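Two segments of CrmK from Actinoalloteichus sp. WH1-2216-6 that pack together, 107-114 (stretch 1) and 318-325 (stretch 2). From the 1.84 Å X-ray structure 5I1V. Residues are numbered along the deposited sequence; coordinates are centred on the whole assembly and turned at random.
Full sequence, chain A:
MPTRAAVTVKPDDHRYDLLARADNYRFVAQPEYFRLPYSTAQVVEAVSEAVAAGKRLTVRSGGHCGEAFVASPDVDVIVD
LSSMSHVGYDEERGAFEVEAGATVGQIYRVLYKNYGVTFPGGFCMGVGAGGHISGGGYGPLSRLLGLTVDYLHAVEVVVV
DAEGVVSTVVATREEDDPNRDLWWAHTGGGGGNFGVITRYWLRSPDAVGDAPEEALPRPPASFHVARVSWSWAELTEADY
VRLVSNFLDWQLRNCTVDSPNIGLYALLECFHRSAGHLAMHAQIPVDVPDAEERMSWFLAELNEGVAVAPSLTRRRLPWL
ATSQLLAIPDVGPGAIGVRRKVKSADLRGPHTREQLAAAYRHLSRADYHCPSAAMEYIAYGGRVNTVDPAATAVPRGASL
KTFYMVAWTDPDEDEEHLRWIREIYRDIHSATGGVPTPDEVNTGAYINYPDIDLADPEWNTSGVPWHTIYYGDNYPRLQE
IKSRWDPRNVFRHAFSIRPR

Stretch 1, residues 107-114: IYRVLYKN
Stretch 2 (318-325) PWLATSQL

How do the two backbones run? Residues 107-114 are helical throughout, within a longer helix; Pro 318, extended at phi/psi -65/155, occupies the N-cap position just before helix 319-325. The axes are nearly antiparallel, at 170°, and approach to 11.5 Å, a spacing wide enough for large side chains. Tyr 112 CA lies 7.8 Å from Leu 320 CA, setting the register.

What fills the centre? Leu 320 (chi1 t, chi2 p) points toward the first helix, its branched end reaching several neighbours: CD1 lies 4.4 Å from Tyr 108 CB, while CD2 lies 4.1 Å from Tyr 112 CD2 and 4.3 Å from Lys 113 CE. Lys 113, m then t throughout, thus contributes its aliphatic chain.

How do the aromatic residues meet? Tyr 112 and Trp 319 both have chi1 t, with chi2 at 73° and 71°. Their six-membered rings sit obliquely, planes at 59° and centroids 5.3 Å apart; Tyr 112 CD1 comes 3.6 Å from Trp 319 CZ3. These broad apolar surfaces suit the gap.

What happens toward Gln 324? Tyr 108 (chi1 m) brings CD2 to 4.3 Å from OG of Ser 323, whose side chain is small. Arg 109 starts sideways, but its m, t, m chain carries the guanidinium to Gln 324. Altogether 346 Å² is buried, mainly by apolar packing.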

ATOM      1  N   ILE A 107       9.905  -4.661  -3.777  1.00 23.79           N
ATOM      2  CA  ILE A 107      10.834  -5.645  -4.255  1.00 23.60           C
ATOM      3  C   ILE A 107      10.066  -6.649  -5.152  1.00 24.31           C
ATOM      4  O   ILE A 107      10.501  -6.960  -6.285  1.00 20.79           O
ATOM      5  CB  ILE A 107      11.521  -6.394  -3.058  1.00 25.59           C
ATOM      6  CG1 ILE A 107      12.479  -5.488  -2.285  1.00 25.54           C
ATOM      7  CG2 ILE A 107      12.343  -7.553  -3.552  1.00 25.38           C
ATOM      8  CD1 ILE A 107      12.893  -6.033  -0.931  1.00 28.92           C
ATOM      9  N   TYR A 108       8.919  -7.140  -4.686  1.00 23.01           N
ATOM     10  CA  TYR A 108       8.231  -8.156  -5.454  1.00 24.15           C
ATOM     11  C   TYR A 108       7.804  -7.604  -6.808  1.00 22.97           C
ATOM     12  O   TYR A 108       7.910  -8.300  -7.829  1.00 23.53           O
ATOM     13  CB  TYR A 108       6.999  -8.677  -4.757  1.00 27.05           C
ATOM     14  CG  TYR A 108       7.237  -9.484  -3.506  1.00 33.81           C
ATOM     15  CD1 TYR A 108       8.432 -10.158  -3.286  1.00 37.20           C
ATOM     16  CD2 TYR A 108       6.224  -9.599  -2.544  1.00 39.57           C
ATOM     17  CE1 TYR A 108       8.623 -10.900  -2.128  1.00 41.31           C
ATOM     18  CE2 TYR A 108       6.407 -10.353  -1.391  1.00 42.80           C
ATOM     19  CZ  TYR A 108       7.615 -10.994  -1.195  1.00 47.11           C
ATOM     20  OH  TYR A 108       7.821 -11.741  -0.063  1.00 53.93           O
ATOM     21  N   ARG A 109       7.315  -6.368  -6.815  1.00 21.21           N
ATOM     22  CA  ARG A 109       6.816  -5.765  -8.029  1.00 24.92           C
ATOM     23  C   ARG A 109       7.938  -5.568  -9.008  1.00 23.59           C
ATOM     24  O   ARG A 109       7.763  -5.853 -10.172  1.00 23.39           O
ATOM     25  CB  ARG A 109       6.152  -4.413  -7.761  1.00 28.22           C
ATOM     26  CG  ARG A 109       4.720  -4.536  -7.295  1.00 36.69           C
ATOM     27  CD  ARG A 109       4.043  -3.195  -7.503  1.00 43.34           C
ATOM     28  NE  ARG A 109       4.256  -2.396  -6.329  1.00 49.84           N
ATOM     29  CZ  ARG A 109       3.353  -2.231  -5.365  1.00 60.38           C
ATOM     30  NH1 ARG A 109       2.139  -2.787  -5.447  1.00 59.92           N
ATOM     31  NH2 ARG A 109       3.666  -1.486  -4.309  1.00 64.59           N
ATOM     32  N   VAL A 110       9.092  -5.102  -8.544  1.00 22.91           N
ATOM     33  CA  VAL A 110      10.237  -4.911  -9.427  1.00 22.49           C
ATOM     34  C   VAL A 110      10.762  -6.230 -10.026  1.00 22.18           C
ATOM     35  O   VAL A 110      11.012  -6.338 -11.231  1.00 24.24           O
ATOM     36  CB  VAL A 110      11.379  -4.182  -8.699  1.00 24.11           C
ATOM     37  CG1 VAL A 110      12.621  -4.116  -9.576  1.00 24.06           C
ATOM     38  CG2 VAL A 110      10.931  -2.756  -8.347  1.00 27.87           C
ATOM     39  N   LEU A 111      11.010  -7.203  -9.165  1.00 19.81           N
ATOM     40  CA  LEU A 111      11.524  -8.500  -9.566  1.00 19.39           C
ATOM     41  C   LEU A 111      10.592  -9.186 -10.536  1.00 18.06           C
ATOM     42  O   LEU A 111      11.040  -9.694 -11.565  1.00 18.57           O
ATOM     43  CB  LEU A 111      11.748  -9.421  -8.378  1.00 20.98           C
ATOM     44  CG  LEU A 111      12.910  -9.030  -7.488  1.00 22.69           C
ATOM     45  CD1 LEU A 111      13.205 -10.140  -6.469  1.00 23.09           C
ATOM     46  CD2 LEU A 111      14.155  -8.653  -8.268  1.00 23.74           C
ATOM     47  N   TYR A 112       9.302  -9.152 -10.253  1.00 17.00           N
ATOM     48  CA  TYR A 112       8.377  -9.884 -11.016  1.00 17.09           C
ATOM     49  C   TYR A 112       8.096  -9.232 -12.360  1.00 16.97           C
ATOM     50  O   TYR A 112       8.194  -9.883 -13.371  1.00 17.92           O
ATOM     51  CB  TYR A 112       7.055 -10.131 -10.241  1.00 18.48           C
ATOM     52  CG  TYR A 112       6.238 -11.109 -11.035  1.00 20.92           C
ATOM     53  CD1 TYR A 112       6.589 -12.443 -11.092  1.00 20.39           C
ATOM     54  CD2 TYR A 112       5.195 -10.667 -11.853  1.00 24.06           C
ATOM     55  CE1 TYR A 112       5.870 -13.346 -11.873  1.00 25.60           C
ATOM     56  CE2 TYR A 112       4.475 -11.553 -12.635  1.00 25.14           C
ATOM     57  CZ  TYR A 112       4.787 -12.882 -12.647  1.00 27.41           C
ATOM     58  OH  TYR A 112       4.028 -13.710 -13.466  1.00 32.37           O
ATOM     59  N   LYS A 113       7.787  -7.948 -12.400  1.00 18.19           N
ATOM     60  CA  LYS A 113       7.416  -7.348 -13.677  1.00 20.37           C
ATOM     61  C   LYS A 113       8.641  -7.281 -14.609  1.00 21.10           C
ATOM     62  O   LYS A 113       8.540  -7.529 -15.799  1.00 21.25           O
ATOM     63  CB  LYS A 113       6.785  -5.987 -13.498  1.00 23.46           C
ATOM     64  CG  LYS A 113       5.450  -6.037 -12.759  1.00 27.22           C
ATOM     65  CD  LYS A 113       4.740  -4.708 -12.792  1.00 29.87           C
ATOM     66  CE  LYS A 113       3.587  -4.687 -11.821  1.00 36.33           C
ATOM     67  NZ  LYS A 113       2.744  -3.486 -12.095  1.00 38.81           N
ATOM     68  N   ASN A 114       9.802  -6.990 -14.059  1.00 20.25           N
ATOM     69  CA  ASN A 114      10.975  -6.823 -14.913  1.00 20.87           C
ATOM     70  C   ASN A 114      11.690  -8.108 -15.339  1.00 21.94           C
ATOM     71  O   ASN A 114      12.324  -8.150 -16.420  1.00 20.58           O
ATOM     72  CB  ASN A 114      11.966  -5.879 -14.268  1.00 21.64           C
ATOM     73  CG  ASN A 114      11.434  -4.475 -14.214  1.00 24.10           C
ATOM     74  OD1 ASN A 114      11.341  -3.803 -15.232  1.00 27.82           O
ATOM     75  ND2 ASN A 114      11.065  -4.031 -13.036  1.00 26.00           N
ATOM     76  N   PRO A 318      -3.778 -14.383 -11.001  1.00 25.37           N
ATOM     77  CA  PRO A 318      -2.330 -14.505 -11.232  1.00 24.14           C
ATOM     78  C   PRO A 318      -1.547 -14.454  -9.911  1.00 23.95           C
ATOM     79  O   PRO A 318      -2.034 -13.901  -8.927  1.00 26.74           O
ATOM     80  CB  PRO A 318      -2.020 -13.314 -12.134  1.00 25.32           C
ATOM     81  CG  PRO A 318      -3.296 -13.050 -12.876  1.00 24.78           C
ATOM     82  CD  PRO A 318      -4.369 -13.305 -11.817  1.00 27.27           C
ATOM     83  N   TRP A 319      -0.359 -15.041  -9.878  1.00 26.03           N
ATOM     84  CA  TRP A 319       0.447 -15.061  -8.647  1.00 25.39           C
ATOM     85  C   TRP A 319       0.587 -13.702  -7.926  1.00 25.39           C
ATOM     86  O   TRP A 319       0.263 -13.575  -6.737  1.00 23.19           O
ATOM     87  CB  TRP A 319       1.867 -15.660  -8.866  1.00 26.45           C
ATOM     88  CG  TRP A 319       2.668 -15.397  -7.610  1.00 26.89           C
ATOM     89  CD1 TRP A 319       2.488 -15.991  -6.414  1.00 27.01           C
ATOM     90  CD2 TRP A 319       3.652 -14.371  -7.409  1.00 28.00           C
ATOM     91  NE1 TRP A 319       3.301 -15.422  -5.484  1.00 28.19           N
ATOM     92  CE2 TRP A 319       4.042 -14.436  -6.070  1.00 27.87           C
ATOM     93  CE3 TRP A 319       4.275 -13.443  -8.247  1.00 28.97           C
ATOM     94  CZ2 TRP A 319       4.996 -13.582  -5.524  1.00 30.18           C
ATOM     95  CZ3 TRP A 319       5.235 -12.593  -7.710  1.00 28.16           C
ATOM     96  CH2 TRP A 319       5.572 -12.655  -6.365  1.00 28.60           C
ATOM     97  N   LEU A 320       1.102 -12.690  -8.616  1.00 24.20           N
ATOM     98  CA  LEU A 320       1.313 -11.399  -7.967  1.00 25.25           C
ATOM     99  C   LEU A 320      -0.001 -10.833  -7.428  1.00 25.01           C
ATOM    100  O   LEU A 320      -0.040 -10.265  -6.369  1.00 25.49           O
ATOM    101  CB  LEU A 320       2.018 -10.430  -8.898  1.00 26.31           C
ATOM    102  CG  LEU A 320       2.398  -9.065  -8.301  1.00 28.84           C
ATOM    103  CD1 LEU A 320       3.320  -9.200  -7.096  1.00 28.44           C
ATOM    104  CD2 LEU A 320       3.040  -8.239  -9.390  1.00 28.78           C
ATOM    105  N   ALA A 321      -1.074 -11.003  -8.172  1.00 23.22           N
ATOM    106  CA  ALA A 321      -2.393 -10.620  -7.699  1.00 25.37           C
ATOM    107  C   ALA A 321      -2.803 -11.393  -6.451  1.00 25.74           C
ATOM    108  O   ALA A 321      -3.288 -10.795  -5.465  1.00 26.64           O
ATOM    109  CB  ALA A 321      -3.420 -10.793  -8.807  1.00 25.13           C
ATOM    110  N   THR A 322      -2.562 -12.699  -6.415  1.00 27.29           N
ATOM    111  CA  THR A 322      -2.953 -13.423  -5.150  1.00 28.38           C
ATOM    112  C   THR A 322      -2.072 -12.978  -3.970  1.00 27.89           C
ATOM    113  O   THR A 322      -2.518 -12.880  -2.822  1.00 28.00           O
ATOM    114  CB  THR A 322      -3.160 -14.982  -5.257  1.00 32.84           C
ATOM    115  OG1 THR A 322      -2.158 -15.718  -4.550  1.00 37.18           O
ATOM    116  CG2 THR A 322      -3.233 -15.501  -6.659  1.00 30.07           C
ATOM    117  N   SER A 323      -0.825 -12.646  -4.261  1.00 26.92           N
ATOM    118  CA  SER A 323       0.071 -12.166  -3.225  1.00 28.21           C
ATOM    119  C   SER A 323      -0.404 -10.804  -2.690  1.00 26.30           C
ATOM    120  O   SER A 323      -0.327 -10.528  -1.505  1.00 28.06           O
ATOM    121  CB  SER A 323       1.488 -12.065  -3.837  1.00 29.39           C
ATOM    122  OG  SER A 323       2.307 -11.176  -3.117  1.00 37.23           O
ATOM    123  N   GLN A 324      -0.833  -9.926  -3.592  1.00 25.72           N
ATOM    124  CA  GLN A 324      -1.289  -8.598  -3.216  1.00 25.64           C
ATOM    125  C   GLN A 324      -2.685  -8.686  -2.545  1.00 26.61           C
ATOM    126  O   GLN A 324      -3.001  -7.890  -1.661  1.00 27.35           O
ATOM    127  CB  GLN A 324      -1.308  -7.668  -4.430  1.00 25.56           C
ATOM    128  CG  GLN A 324       0.113  -7.257  -4.889  1.00 28.19           C
ATOM    129  CD  GLN A 324       0.116  -6.463  -6.160  1.00 30.18           C
ATOM    130  OE1 GLN A 324      -0.869  -6.417  -6.849  1.00 33.19           O
ATOM    131  NE2 GLN A 324       1.270  -5.891  -6.520  1.00 34.83           N
ATOM    132  N   LEU A 325      -3.489  -9.641  -2.951  1.00 28.31           N
ATOM    133  CA  LEU A 325      -4.855  -9.781  -2.369  1.00 32.42           C
ATOM    134  C   LEU A 325      -4.754 -10.099  -0.880  1.00 34.59           C
ATOM    135  O   LEU A 325      -5.517  -9.563  -0.067  1.00 34.91           O
ATOM    136  CB  LEU A 325      -5.640 -10.883  -3.086  1.00 33.59           C
ATOM    137  CG  LEU A 325      -7.070 -11.189  -2.602  1.00 35.84           C
ATOM    138  CD1 LEU A 325      -8.034 -10.043  -2.856  1.00 35.76           C
ATOM    139  CD2 LEU A 325      -7.564 -12.434  -3.319  1.00 38.91           C
TER